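Local atomic coordinates of prolyl 4-hydroxylase (Phytophthora capsici LT1534, PDB entry 6IUQ), a protein that probably hydroxylates proline residues at the 4-position with iron(II), 2-oxoglutarate and molecular oxygen. Residues V39-F44 and M202-L207; H115-L120 and L132-S137; L143-G148 and E223-T228. All coordinates share one frame; numbering follows the deposited sequence.

Interaction 1 of 3, residues V39-F44 and M202-L207; sequences VIDDCF and MDRVVL
CG of Arg204 stands anti to its backbone N, and after one further extended bond the chain bends at chi3 (-81°), bringing the guanidinium alongside Asp41, whose own CG lies beside the backbone N. The two side chains point the same way, and Arg204 grips the carboxylate side-on, with its two shorter bonds on one oxygen. NE donates to Asp41 OD1 at 2.7 Å, and NH2 reaches that same Asp41 OD1 at 3.0 Å. Both bonds use the syn lone pair, but the two planes are twisted by 41°, and OD2 receives just a weak bond from NH2. Ala199 O accepts from NH1, fixing the far side of the guanidinium. Val39 CG1 packs against the bent arm, 3.6 Å from Arg204 NE.

This salt bridge flanks an edge of the larger sheet in the double-stranded beta-helix core, where outermost strand 37-40 pairs antiparallel with strand 204-209. Ile40 and Val205 form a hydrogen-bonded pair: Val205 N meets Ile40 O at 2.8 Å, almost straight at 177°. Val39 and Val206 are the adjacent non-hydrogen-bonded pair.

Beyond Ile40 the chain leaves the strand and curls around buried Asp203. The backbone O of Asp203 accepts from Cys43 N at 3.1 Å, and its OD1 takes Phe44 N on the syn lone pair at 2.9 Å. OD2 accepts from Gly45 N, just ahead of helix 46-61, so two backbone N-H groups, one to each oxygen, may ease the burial of this charge. Asp42 OD1 comes within 4.3 Å of Asp203 OD2, and one water donates to both, which may soften any repulsion. Val205 CG2 touches Cys43 CB at 3.6 Å and also reaches the edge of the Phe44 ring.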
# COMPACT_ATOMS: atom_id res chain seq x y z
N VAL A 39 11.24 0.62 -0.52
CA VAL A 39 11.17 1.04 -1.91
C VAL A 39 12.27 0.35 -2.74
O VAL A 39 13.42 0.30 -2.32
CB VAL A 39 11.34 2.56 -2.04
CG1 VAL A 39 11.37 2.97 -3.52
CG2 VAL A 39 10.22 3.29 -1.26
N ILE A 40 11.91 -0.19 -3.90
CA ILE A 40 12.87 -0.86 -4.77
C ILE A 40 12.84 -0.27 -6.18
O ILE A 40 11.85 -0.43 -6.90
CB ILE A 40 12.60 -2.36 -4.88
CG1 ILE A 40 12.13 -2.94 -3.54
CG2 ILE A 40 13.85 -3.10 -5.39
CD1 ILE A 40 11.92 -4.43 -3.59
N ASP A 41 13.91 0.41 -6.56
CA ASP A 41 13.99 1.01 -7.88
C ASP A 41 14.49 0.00 -8.90
O ASP A 41 15.25 -0.90 -8.56
CB ASP A 41 14.91 2.23 -7.85
CG ASP A 41 14.26 3.44 -7.19
OD1 ASP A 41 13.12 3.80 -7.58
OD2 ASP A 41 14.87 4.02 -6.28
N ASP A 42 14.01 0.17 -10.13
CA ASP A 42 14.38 -0.65 -11.28
C ASP A 42 14.28 -2.15 -10.99
O ASP A 42 15.19 -2.93 -11.26
CB ASP A 42 15.79 -0.25 -11.76
CG ASP A 42 15.86 1.22 -12.14
OD1 ASP A 42 15.16 1.63 -13.10
OD2 ASP A 42 16.60 1.97 -11.47
N CYS A 43 13.15 -2.54 -10.43
CA CYS A 43 12.98 -3.88 -9.90
C CYS A 43 12.87 -4.94 -11.02
O CYS A 43 13.64 -5.89 -11.02
CB CYS A 43 11.75 -3.89 -8.98
SG CYS A 43 11.41 -5.46 -8.18
N PHE A 44 11.96 -4.76 -11.97
CA PHE A 44 11.78 -5.75 -13.03
C PHE A 44 12.76 -5.56 -14.19
O PHE A 44 13.04 -6.50 -14.94
CB PHE A 44 10.34 -5.72 -13.58
CG PHE A 44 9.31 -6.24 -12.61
CD1 PHE A 44 8.86 -5.45 -11.57
CD2 PHE A 44 8.81 -7.53 -12.75
CE1 PHE A 44 7.90 -5.95 -10.66
CE2 PHE A 44 7.85 -8.04 -11.85
CZ PHE A 44 7.40 -7.25 -10.80
N MSE A 202 8.53 4.82 -13.00
CA MSE A 202 8.56 3.62 -13.82
C MSE A 202 9.44 2.55 -13.19
O MSE A 202 10.59 2.82 -12.83
CB MSE A 202 9.06 3.98 -15.23
CG MSE A 202 9.24 2.81 -16.21
SE MSE A 202 7.59 1.86 -16.58
CE MSE A 202 7.80 1.40 -18.48
N ASP A 203 8.89 1.35 -13.04
CA ASP A 203 9.64 0.18 -12.58
C ASP A 203 10.09 0.32 -11.13
O ASP A 203 11.05 -0.33 -10.68
CB ASP A 203 10.83 -0.09 -13.51
CG ASP A 203 11.35 -1.49 -13.37
OD1 ASP A 203 10.56 -2.36 -12.91
OD2 ASP A 203 12.55 -1.74 -13.68
N ARG A 204 9.40 1.17 -10.37
CA ARG A 204 9.61 1.25 -8.94
C ARG A 204 8.59 0.39 -8.19
O ARG A 204 7.40 0.44 -8.48
CB ARG A 204 9.51 2.70 -8.46
CG ARG A 204 9.44 2.84 -6.96
CD ARG A 204 9.49 4.30 -6.57
NE ARG A 204 10.86 4.82 -6.57
CZ ARG A 204 11.18 6.09 -6.37
NH1 ARG A 204 10.23 7.01 -6.18
NH2 ARG A 204 12.46 6.45 -6.35
N VAL A 205 9.08 -0.39 -7.24
CA VAL A 205 8.24 -1.24 -6.40
C VAL A 205 8.21 -0.71 -4.96
O VAL A 205 9.26 -0.42 -4.38
CB VAL A 205 8.74 -2.72 -6.41
CG1 VAL A 205 8.11 -3.51 -5.29
CG2 VAL A 205 8.43 -3.38 -7.73
N VAL A 206 7.01 -0.55 -4.40
CA VAL A 206 6.88 -0.25 -2.97
C VAL A 206 6.20 -1.43 -2.29
O VAL A 206 5.19 -1.93 -2.77
CB VAL A 206 6.07 1.03 -2.71
CG1 VAL A 206 6.10 1.38 -1.21
CG2 VAL A 206 6.59 2.19 -3.52
N LEU A 207 6.80 -1.91 -1.20
CA LEU A 207 6.18 -2.92 -0.36
C LEU A 207 5.91 -2.23 0.94
O LEU A 207 6.77 -1.49 1.42
CB LEU A 207 7.08 -4.12 -0.10
CG LEU A 207 7.72 -4.83 -1.29
CD1 LEU A 207 8.57 -5.97 -0.81
CD2 LEU A 207 6.66 -5.32 -2.27
O HOH W 1 14.17 -0.04 -14.94
O HOH W 2 12.68 2.43 -10.88

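Interaction 2 of 3, residues H115-L120 and L132-S137; sequences HSTELL and LQFSTS
Leu132 opens segment 132-137 with its CB directed at helix 118-126, where that atom meets Leu120 CD2 at 4.0 Å. The two leucines cross obliquely, and Leu132 also rests on Leu123 and Thr124 of the same helix. At Gln133 the side chain turns away and the backbone makes the contact instead: its carbonyl O lies 3.6 Å from Leu120 CD2. The other methyl of the branch, CD1, sits equally near that oxygen, so the fork of Leu120 straddles the carbonyl.

In fold terms this is a helix-to-strand connection folded back on itself, since residues 132-137 lie in the loop that leads from helix 118-126 into strand 139-146 and cover the start of the very helix they have left. Phe134 does most of the covering. Phe134 and Leu120 run antiparallel alongside one another, bringing Phe134 CE2 to 3.6 Å from Leu120 CB, while CD2 touches Leu120 CD1. Thr117, at the N-cap position, meets the rim of the ring, with its CB 4.3 Å from Phe134 CE2. Thr117 OG1 does not cap the helix but is hydrogen-bonded to Gln121 NE2. Further on, Ser135 OG accepts from Ser137 N at 3.2 Å, an ST turn shortly before strand 139-146.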
# COMPACT_ATOMS: atom_id res chain seq x y z
N HIS A 115 0.95 -15.65 -11.96
CA HIS A 115 1.34 -16.99 -11.53
C HIS A 115 2.70 -17.05 -10.88
O HIS A 115 3.09 -18.06 -10.29
CB HIS A 115 1.31 -17.94 -12.74
CG HIS A 115 -0.07 -18.37 -13.13
ND1 HIS A 115 -0.69 -17.95 -14.29
CD2 HIS A 115 -0.97 -19.17 -12.49
CE1 HIS A 115 -1.89 -18.49 -14.36
NE2 HIS A 115 -2.09 -19.23 -13.28
N SER A 116 3.46 -15.97 -10.99
CA SER A 116 4.77 -15.94 -10.36
C SER A 116 4.67 -16.03 -8.83
O SER A 116 3.78 -15.44 -8.21
CB SER A 116 5.51 -14.67 -10.76
OG SER A 116 6.57 -14.43 -9.86
N THR A 117 5.57 -16.79 -8.23
CA THR A 117 5.60 -16.91 -6.77
C THR A 117 6.89 -16.40 -6.16
O THR A 117 7.19 -16.70 -4.99
CB THR A 117 5.44 -18.37 -6.31
OG1 THR A 117 6.50 -19.16 -6.88
CG2 THR A 117 4.09 -18.92 -6.72
N GLU A 118 7.66 -15.64 -6.94
CA GLU A 118 8.97 -15.16 -6.47
C GLU A 118 8.80 -14.29 -5.22
O GLU A 118 9.51 -14.46 -4.23
CB GLU A 118 9.68 -14.39 -7.58
CG GLU A 118 10.63 -15.26 -8.39
CD GLU A 118 9.91 -16.40 -9.11
OE1 GLU A 118 8.82 -16.16 -9.67
OE2 GLU A 118 10.43 -17.55 -9.11
N LEU A 119 7.82 -13.39 -5.27
CA LEU A 119 7.53 -12.51 -4.16
C LEU A 119 7.13 -13.31 -2.93
O LEU A 119 7.67 -13.10 -1.85
CB LEU A 119 6.44 -11.53 -4.57
CG LEU A 119 6.12 -10.31 -3.70
CD1 LEU A 119 7.40 -9.60 -3.23
CD2 LEU A 119 5.26 -9.39 -4.54
N LEU A 120 6.20 -14.24 -3.11
CA LEU A 120 5.75 -15.10 -2.02
C LEU A 120 6.91 -15.90 -1.44
O LEU A 120 6.99 -16.05 -0.24
CB LEU A 120 4.64 -16.05 -2.51
CG LEU A 120 3.22 -15.48 -2.49
CD1 LEU A 120 2.23 -16.38 -3.20
CD2 LEU A 120 2.79 -15.28 -1.05
N LEU A 132 2.25 -16.03 5.03
CA LEU A 132 1.62 -15.69 3.76
C LEU A 132 1.15 -16.96 3.03
O LEU A 132 1.68 -18.05 3.24
CB LEU A 132 2.58 -14.88 2.89
CG LEU A 132 3.05 -13.55 3.49
CD1 LEU A 132 4.07 -12.88 2.59
CD2 LEU A 132 1.87 -12.60 3.79
N GLN A 133 0.16 -16.80 2.18
CA GLN A 133 -0.48 -17.93 1.55
C GLN A 133 -0.22 -18.02 0.05
O GLN A 133 -0.29 -17.03 -0.67
CB GLN A 133 -1.99 -17.87 1.81
CG GLN A 133 -2.40 -17.76 3.28
CD GLN A 133 -2.22 -19.05 4.02
OE1 GLN A 133 -1.30 -19.20 4.82
NE2 GLN A 133 -3.09 -20.01 3.74
N PHE A 134 0.05 -19.24 -0.42
CA PHE A 134 0.33 -19.48 -1.82
C PHE A 134 -0.92 -19.71 -2.67
O PHE A 134 -0.88 -19.60 -3.90
CB PHE A 134 1.27 -20.66 -1.94
CG PHE A 134 2.69 -20.33 -1.59
CD1 PHE A 134 3.15 -20.44 -0.29
CD2 PHE A 134 3.58 -19.91 -2.57
CE1 PHE A 134 4.47 -20.15 0.03
CE2 PHE A 134 4.90 -19.60 -2.25
CZ PHE A 134 5.35 -19.72 -0.95
N SER A 135 -2.04 -20.00 -2.03
CA SER A 135 -3.26 -20.29 -2.76
C SER A 135 -3.66 -19.08 -3.60
O SER A 135 -3.44 -17.94 -3.19
CB SER A 135 -4.38 -20.69 -1.80
OG SER A 135 -5.64 -20.62 -2.45
N THR A 136 -4.24 -19.32 -4.76
CA THR A 136 -4.57 -18.22 -5.66
C THR A 136 -5.73 -17.42 -5.11
O THR A 136 -6.02 -16.32 -5.57
CB THR A 136 -4.92 -18.71 -7.09
OG1 THR A 136 -5.91 -19.74 -7.02
CG2 THR A 136 -3.67 -19.24 -7.80
N SER A 137 -6.39 -17.99 -4.11
CA SER A 137 -7.50 -17.33 -3.43
C SER A 137 -7.00 -16.23 -2.51
O SER A 137 -7.74 -15.30 -2.19
CB SER A 137 -8.32 -18.35 -2.64
OG SER A 137 -9.03 -19.22 -3.50

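Interaction 3 of 3, residues L143-G148 and E223-T228; sequences LQRNAG and ERYVLT
Arg145 leaves its strand with CG anti to the backbone N and lies along Tyr225, its non-hydrogen-bonded antiparallel partner. CB lies 3.8 Å from Tyr225 CE1. CG comes next and stands over the ring face in a CH-pi contact, 3.8 Å from the Tyr225 centroid and 22° off the normal. CD then reaches the phenol end, 3.1 Å from Tyr225 OH. There the chain bends (chi3 75°), and NH1 donates to Glu223 OE2 at 2.8 Å, a salt bridge on the anti lone pair of the carboxylate. The guanidinium and carboxylate planes are nearly perpendicular, 86° apart, and a single N-H carries the bond, consistent with a one-point grip. The other oxygen of Glu223 forms a salt bridge with Arg57 of helix 46-61, which also covers Tyr225.

Gln144 and Val226 occupy the other face as a hydrogen-bonded pair. Val226 CG1, in the crowded position between backbone N and carbonyl carbon, lies 3.6 Å from Gln144 CB, while Gln144 NE2 is hydrogen-bonded to Glu95 OE2 of strand 94-97, on the other side of strand 139-146. Asn146 N donates to Arg224 O at 2.8 Å, and Asn146 OD1 closes an Asx turn with Gly148 N. Antiparallel strands 139-146 and 224-232 are neighbours in the larger sheet of the double-stranded beta-helix, and the Gln144 side chain lies about 8 Å from the iron bound by His156, Asp158 and His215.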
# COMPACT_ATOMS: atom_id res chain seq x y z
N LEU A 143 -5.17 -3.93 -11.42
CA LEU A 143 -4.66 -2.89 -12.29
C LEU A 143 -5.47 -1.62 -12.10
O LEU A 143 -6.69 -1.68 -11.97
CB LEU A 143 -4.69 -3.33 -13.75
CG LEU A 143 -4.06 -4.67 -14.08
CD1 LEU A 143 -4.16 -4.94 -15.57
CD2 LEU A 143 -2.60 -4.70 -13.63
N GLN A 144 -4.80 -0.47 -12.09
CA GLN A 144 -5.48 0.79 -11.88
C GLN A 144 -4.98 1.87 -12.82
O GLN A 144 -3.78 2.11 -12.93
CB GLN A 144 -5.32 1.26 -10.44
CG GLN A 144 -5.91 2.64 -10.19
CD GLN A 144 -5.85 3.07 -8.74
OE1 GLN A 144 -4.93 3.79 -8.34
NE2 GLN A 144 -6.83 2.63 -7.95
N ARG A 145 -5.92 2.53 -13.49
CA ARG A 145 -5.61 3.72 -14.27
C ARG A 145 -6.28 4.92 -13.61
O ARG A 145 -7.48 4.90 -13.31
CB ARG A 145 -6.07 3.57 -15.72
CG ARG A 145 -5.46 4.60 -16.68
CD ARG A 145 -6.01 4.46 -18.11
NE ARG A 145 -7.36 4.99 -18.21
CZ ARG A 145 -7.65 6.23 -18.61
NH1 ARG A 145 -6.67 7.05 -18.98
NH2 ARG A 145 -8.91 6.63 -18.66
N ASN A 146 -5.49 5.95 -13.35
CA ASN A 146 -6.00 7.21 -12.85
C ASN A 146 -5.85 8.26 -13.95
O ASN A 146 -4.72 8.58 -14.36
CB ASN A 146 -5.25 7.63 -11.58
CG ASN A 146 -5.71 8.98 -11.03
OD1 ASN A 146 -6.64 9.59 -11.56
ND2 ASN A 146 -5.06 9.44 -9.96
N ALA A 147 -6.98 8.77 -14.42
CA ALA A 147 -7.02 9.72 -15.53
C ALA A 147 -6.13 10.94 -15.33
O ALA A 147 -5.57 11.47 -16.30
CB ALA A 147 -8.45 10.17 -15.78
N GLY A 148 -5.99 11.37 -14.08
CA GLY A 148 -5.25 12.58 -13.75
C GLY A 148 -6.22 13.71 -13.50
O GLY A 148 -6.02 14.82 -13.94
N GLU A 223 -1.83 11.15 -16.45
CA GLU A 223 -2.26 9.75 -16.47
C GLU A 223 -1.29 8.93 -15.61
O GLU A 223 -0.08 9.11 -15.68
CB GLU A 223 -2.31 9.21 -17.90
CG GLU A 223 -3.00 7.85 -18.02
CD GLU A 223 -2.95 7.28 -19.44
OE1 GLU A 223 -1.84 7.22 -20.02
OE2 GLU A 223 -4.02 6.88 -19.96
N ARG A 224 -1.84 8.03 -14.79
CA ARG A 224 -1.07 7.27 -13.81
C ARG A 224 -1.54 5.82 -13.82
O ARG A 224 -2.71 5.53 -13.56
CB ARG A 224 -1.22 7.88 -12.40
CG ARG A 224 -0.42 7.22 -11.25
CD ARG A 224 -1.03 7.67 -9.90
NE ARG A 224 -0.23 7.43 -8.69
CZ ARG A 224 -0.56 6.54 -7.75
NH1 ARG A 224 -1.65 5.80 -7.90
NH2 ARG A 224 0.20 6.39 -6.67
N TYR A 225 -0.62 4.91 -14.14
CA TYR A 225 -0.89 3.48 -14.05
C TYR A 225 -0.16 2.89 -12.86
O TYR A 225 0.98 3.27 -12.56
CB TYR A 225 -0.43 2.76 -15.31
CG TYR A 225 -1.37 2.81 -16.49
CD1 TYR A 225 -2.42 1.90 -16.62
CD2 TYR A 225 -1.20 3.75 -17.49
CE1 TYR A 225 -3.26 1.93 -17.70
CE2 TYR A 225 -2.05 3.80 -18.59
CZ TYR A 225 -3.08 2.88 -18.69
OH TYR A 225 -3.92 2.91 -19.77
N VAL A 226 -0.83 1.97 -12.17
CA VAL A 226 -0.20 1.24 -11.08
C VAL A 226 -0.71 -0.20 -11.05
O VAL A 226 -1.87 -0.47 -11.31
CB VAL A 226 -0.43 1.94 -9.72
CG1 VAL A 226 -1.92 2.14 -9.45
CG2 VAL A 226 0.22 1.13 -8.62
N LEU A 227 0.19 -1.13 -10.77
CA LEU A 227 -0.19 -2.52 -10.61
C LEU A 227 -0.06 -2.86 -9.14
O LEU A 227 0.97 -2.61 -8.53
CB LEU A 227 0.70 -3.42 -11.49
CG LEU A 227 0.59 -4.94 -11.48
CD1 LEU A 227 1.03 -5.47 -12.86
CD2 LEU A 227 1.44 -5.57 -10.37
N THR A 228 -1.12 -3.41 -8.55
CA THR A 228 -1.09 -3.75 -7.13
C THR A 228 -1.21 -5.24 -6.90
O THR A 228 -2.08 -5.88 -7.44
CB THR A 228 -2.23 -3.05 -6.36
OG1 THR A 228 -2.19 -1.65 -6.64
CG2 THR A 228 -2.08 -3.28 -4.86

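How the interactions relate
Interactions 1 and 3 are buried strand pairings in the same six-stranded antiparallel sheet, with centres about 15 Å apart. Strand 166-173 lies between strands 204-209 and 224-232, so it borders both. Both interactions combine a backbone ladder with an Arg-acid salt bridge, although interaction 1 pairs an outermost strand and its following turn, whereas interaction 3 lies inside the sheet and adds an aromatic face. Interaction 2 differs in kind: partly buried, without a hydrogen bond between its segments, it joins the start of a helix to a loop mainly through apolar carbons. That loop continues into strand 139-146 of interaction 3. Along the chain, interaction 2 is nested within the loop closed by interaction 1.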